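Local coordinates for extracellular matrix-binding protein EbhA (Staphylococcus aureus, PDB 2DGJ) that probably serves as a cell wall-associated adhesin that binds extracellular matrix, this fragment being part of its rod of repeated three-helix bundles, at residues A[84-98]-A[119-131]. Sequence-based numbering, arbitrary orientation.
Sequences ARQNLGTLNHITNAQ and KTNANTLDGAMNS. With ACY (acetic acid), chain D.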
# COMPACT_ATOMS: atom_id res chain seq x y z
N ALA A 84 -2.32 0.53 13.76
CA ALA A 84 -0.96 -0.01 13.79
C ALA A 84 -0.61 -0.54 15.17
O ALA A 84 -0.02 -1.61 15.30
CB ALA A 84 0.03 1.07 13.37
N ARG A 85 -0.98 0.21 16.21
CA ARG A 85 -0.68 -0.21 17.57
C ARG A 85 -1.41 -1.51 17.88
O ARG A 85 -0.86 -2.41 18.51
CB ARG A 85 -1.09 0.87 18.57
CG ARG A 85 -0.40 2.22 18.35
CD ARG A 85 -0.46 3.09 19.61
NE ARG A 85 0.08 4.42 19.38
CZ ARG A 85 -0.61 5.43 18.85
NH1 ARG A 85 -1.88 5.27 18.49
NH2 ARG A 85 -0.02 6.60 18.64
N GLN A 86 -2.64 -1.62 17.40
CA GLN A 86 -3.45 -2.81 17.62
C GLN A 86 -2.76 -4.00 16.95
O GLN A 86 -2.65 -5.07 17.55
CB GLN A 86 -4.85 -2.62 17.04
CG GLN A 86 -5.74 -3.85 17.12
CD GLN A 86 -5.83 -4.42 18.53
OE1 GLN A 86 -6.03 -3.68 19.50
NE2 GLN A 86 -5.70 -5.73 18.64
N ASN A 87 -2.31 -3.80 15.72
CA ASN A 87 -1.63 -4.85 14.97
C ASN A 87 -0.29 -5.21 15.61
O ASN A 87 0.05 -6.38 15.73
CB ASN A 87 -1.38 -4.40 13.53
CG ASN A 87 -0.72 -5.47 12.69
OD1 ASN A 87 -1.39 -6.39 12.20
ND2 ASN A 87 0.59 -5.38 12.53
N LEU A 88 0.46 -4.20 16.02
CA LEU A 88 1.76 -4.41 16.65
C LEU A 88 1.69 -5.35 17.84
O LEU A 88 2.58 -6.17 18.06
CB LEU A 88 2.34 -3.06 17.09
CG LEU A 88 3.70 -3.09 17.80
CD1 LEU A 88 4.75 -3.65 16.86
CD2 LEU A 88 4.08 -1.69 18.24
N GLY A 89 0.61 -5.23 18.62
CA GLY A 89 0.45 -6.07 19.79
C GLY A 89 0.17 -7.54 19.51
O GLY A 89 0.16 -8.34 20.44
N THR A 90 -0.06 -7.88 18.25
CA THR A 90 -0.34 -9.27 17.88
C THR A 90 0.90 -10.00 17.39
O THR A 90 0.86 -11.19 17.09
CB THR A 90 -1.43 -9.36 16.80
OG1 THR A 90 -0.96 -8.75 15.59
CG2 THR A 90 -2.69 -8.64 17.26
N LEU A 91 2.01 -9.27 17.29
CA LEU A 91 3.28 -9.83 16.85
C LEU A 91 3.97 -10.49 18.05
O LEU A 91 4.59 -9.81 18.87
CB LEU A 91 4.16 -8.73 16.25
CG LEU A 91 3.83 -8.23 14.83
CD1 LEU A 91 2.35 -8.39 14.51
CD2 LEU A 91 4.26 -6.78 14.71
N ASN A 92 3.87 -11.81 18.14
CA ASN A 92 4.44 -12.58 19.25
C ASN A 92 5.92 -12.95 19.12
O ASN A 92 6.44 -13.67 19.97
CB ASN A 92 3.66 -13.88 19.44
CG ASN A 92 2.17 -13.71 19.28
OD1 ASN A 92 1.53 -12.97 20.03
ND2 ASN A 92 1.59 -14.41 18.30
N HIS A 93 6.61 -12.47 18.09
CA HIS A 93 8.00 -12.87 17.93
C HIS A 93 9.06 -11.78 18.06
O HIS A 93 10.20 -12.08 18.40
CB HIS A 93 8.14 -13.59 16.59
CG HIS A 93 7.15 -14.70 16.43
ND1 HIS A 93 7.25 -15.90 17.10
CD2 HIS A 93 6.00 -14.77 15.71
CE1 HIS A 93 6.21 -16.65 16.80
NE2 HIS A 93 5.43 -15.99 15.96
N ILE A 94 8.69 -10.53 17.81
CA ILE A 94 9.66 -9.45 17.94
C ILE A 94 10.07 -9.28 19.40
O ILE A 94 9.31 -9.61 20.31
CB ILE A 94 9.08 -8.11 17.43
CG1 ILE A 94 7.81 -7.77 18.20
CG2 ILE A 94 8.81 -8.19 15.94
CD1 ILE A 94 7.23 -6.41 17.87
N THR A 95 11.28 -8.77 19.63
CA THR A 95 11.77 -8.57 20.99
C THR A 95 11.21 -7.25 21.52
O THR A 95 10.71 -6.43 20.74
CB THR A 95 13.31 -8.50 21.02
OG1 THR A 95 13.76 -7.39 20.24
CG2 THR A 95 13.93 -9.78 20.46
N ASN A 96 11.29 -7.06 22.83
CA ASN A 96 10.78 -5.84 23.44
C ASN A 96 11.42 -4.60 22.81
O ASN A 96 10.74 -3.61 22.55
CB ASN A 96 11.03 -5.84 24.95
CG ASN A 96 10.31 -6.98 25.65
OD1 ASN A 96 9.17 -7.30 25.33
ND2 ASN A 96 10.97 -7.58 26.64
N ALA A 97 12.72 -4.68 22.56
CA ALA A 97 13.44 -3.56 21.96
C ALA A 97 12.88 -3.26 20.57
O ALA A 97 12.74 -2.09 20.19
CB ALA A 97 14.93 -3.87 21.87
N GLN A 98 12.58 -4.31 19.82
CA GLN A 98 12.04 -4.15 18.48
C GLN A 98 10.64 -3.57 18.58
O GLN A 98 10.26 -2.72 17.78
CB GLN A 98 12.00 -5.49 17.74
CG GLN A 98 13.34 -6.17 17.58
CD GLN A 98 13.26 -7.47 16.80
OE1 GLN A 98 12.43 -8.33 17.08
NE2 GLN A 98 14.15 -7.63 15.82
N LYS A 119 3.58 -0.25 9.81
CA LYS A 119 2.82 -1.44 10.15
C LYS A 119 3.29 -2.59 9.28
O LYS A 119 3.32 -3.75 9.71
CB LYS A 119 1.32 -1.21 9.93
CG LYS A 119 0.46 -2.42 10.26
CD LYS A 119 -1.03 -2.09 10.36
CE LYS A 119 -1.65 -1.71 9.02
NZ LYS A 119 -3.12 -1.50 9.16
N THR A 120 3.67 -2.26 8.05
CA THR A 120 4.14 -3.26 7.09
C THR A 120 5.50 -3.83 7.50
O THR A 120 5.70 -5.04 7.45
CB THR A 120 4.25 -2.66 5.67
OG1 THR A 120 2.94 -2.38 5.16
CG2 THR A 120 4.96 -3.64 4.74
N ASN A 121 6.42 -2.96 7.89
CA ASN A 121 7.74 -3.40 8.31
C ASN A 121 7.66 -4.24 9.58
O ASN A 121 8.43 -5.18 9.76
CB ASN A 121 8.67 -2.20 8.56
CG ASN A 121 8.92 -1.40 7.30
OD1 ASN A 121 8.63 -1.85 6.19
ND2 ASN A 121 9.48 -0.20 7.47
N ALA A 122 6.73 -3.90 10.46
CA ALA A 122 6.55 -4.62 11.72
C ALA A 122 6.14 -6.07 11.47
O ALA A 122 6.63 -6.99 12.13
CB ALA A 122 5.49 -3.93 12.57
N ASN A 123 5.24 -6.28 10.51
CA ASN A 123 4.79 -7.63 10.18
C ASN A 123 5.90 -8.42 9.50
O ASN A 123 6.07 -9.61 9.75
CB ASN A 123 3.56 -7.59 9.27
CG ASN A 123 2.33 -7.06 9.96
OD1 ASN A 123 2.15 -5.86 10.10
ND2 ASN A 123 1.47 -7.97 10.42
N THR A 124 6.65 -7.75 8.63
CA THR A 124 7.75 -8.40 7.93
C THR A 124 8.83 -8.84 8.93
O THR A 124 9.29 -9.99 8.90
CB THR A 124 8.39 -7.43 6.91
OG1 THR A 124 7.43 -7.08 5.91
CG2 THR A 124 9.59 -8.08 6.25
N LEU A 125 9.22 -7.93 9.82
CA LEU A 125 10.24 -8.22 10.82
C LEU A 125 9.79 -9.39 11.70
O LEU A 125 10.55 -10.32 11.95
CB LEU A 125 10.49 -7.00 11.70
CG LEU A 125 11.61 -7.14 12.73
CD1 LEU A 125 12.96 -7.24 12.01
CD2 LEU A 125 11.59 -5.96 13.68
N ASP A 126 8.54 -9.34 12.15
CA ASP A 126 7.99 -10.40 12.98
C ASP A 126 8.01 -11.72 12.21
O ASP A 126 8.28 -12.78 12.76
CB ASP A 126 6.55 -10.07 13.39
CG ASP A 126 5.99 -11.07 14.38
OD1 ASP A 126 6.44 -11.07 15.55
OD2 ASP A 126 5.10 -11.86 14.00
N GLY A 127 7.70 -11.64 10.91
CA GLY A 127 7.69 -12.83 10.09
C GLY A 127 9.08 -13.45 10.03
O GLY A 127 9.23 -14.67 10.11
N ALA A 128 10.09 -12.60 9.91
CA ALA A 128 11.47 -13.06 9.84
C ALA A 128 11.90 -13.66 11.18
O ALA A 128 12.57 -14.70 11.22
CB ALA A 128 12.38 -11.91 9.46
N MSE A 129 11.53 -12.99 12.27
CA MSE A 129 11.86 -13.48 13.61
C MSE A 129 11.23 -14.85 13.78
O MSE A 129 11.84 -15.76 14.34
CB MSE A 129 11.31 -12.53 14.67
CG MSE A 129 12.07 -11.21 14.80
SE MSE A 129 13.85 -11.46 15.50
CE MSE A 129 13.42 -11.53 17.39
N ASN A 130 10.01 -15.00 13.29
CA ASN A 130 9.29 -16.26 13.38
C ASN A 130 10.07 -17.35 12.65
O ASN A 130 10.16 -18.48 13.12
CB ASN A 130 7.90 -16.11 12.76
CG ASN A 130 7.04 -17.35 12.93
OD1 ASN A 130 6.54 -17.91 11.95
ND2 ASN A 130 6.88 -17.79 14.17
N SER A 131 10.63 -16.99 11.51
CA SER A 131 11.40 -17.93 10.71
C SER A 131 12.68 -18.32 11.43
O SER A 131 13.05 -19.50 11.47
CB SER A 131 11.74 -17.32 9.35
OG SER A 131 10.57 -17.08 8.58
C ACY D . -0.01 10.06 18.42
O ACY D . 0.16 10.96 17.63
OXT ACY D . -1.24 9.54 18.59
CH3 ACY D . 1.16 9.52 19.21
O HOH W 1 -0.82 -8.97 11.03
O HOH W 2 3.33 -13.37 15.89
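The H93 ring meets N130 with one face and D126 with its edge. N130 CB forms a CH-pi contact over the face, 4.0 Å from the ring centroid, while the N130 amide lies over the rim, its plane turned 45° from the ring. The D126 carboxylate stands at the edge of the ring, CG in its plane. CG of D126 is anti to the backbone N (chi1 -174°), which carries the carboxylate off helix 112-135 into the loop at 91-94. There OD1 takes the H93 N-H on its syn lone pair (N to OD1 2.9 Å) and a weak bond from I94 N at 3.2 Å, while a water joins OD2 to N92 N. L91 packs its CB and CG against the same carboxylate and rests CD2 on A122 CB (3.8 Å). Between helix 73-88 and helix 112-135, the N87 and N123 amides approach from opposite directions, and a second water is bound by N87 OD1. K119 lays CG and CD alongside N87 and A84. At the other end selenomethionine M129, bent at chi2 and chi3, brings its CE to 3.4 Å from both H93 O and Q98 OE1 and reaches T95 CG2, with I169 and L170 of helix 153-170 also against it. Q98 OE1 accepts from T95 N (2.8 Å) and Q98 N gives a weak bond to T95 OG1: this capping box starts helix 96-108, and L125 CD2 packs against the Q98 amide. The short segments of helices 73-88 and 112-135 run nearly parallel, 6° apart, consistent with the first and third helices of an up-down-up three-helix bundle such as a GA module, with D126 bonding the loop between the first two helices.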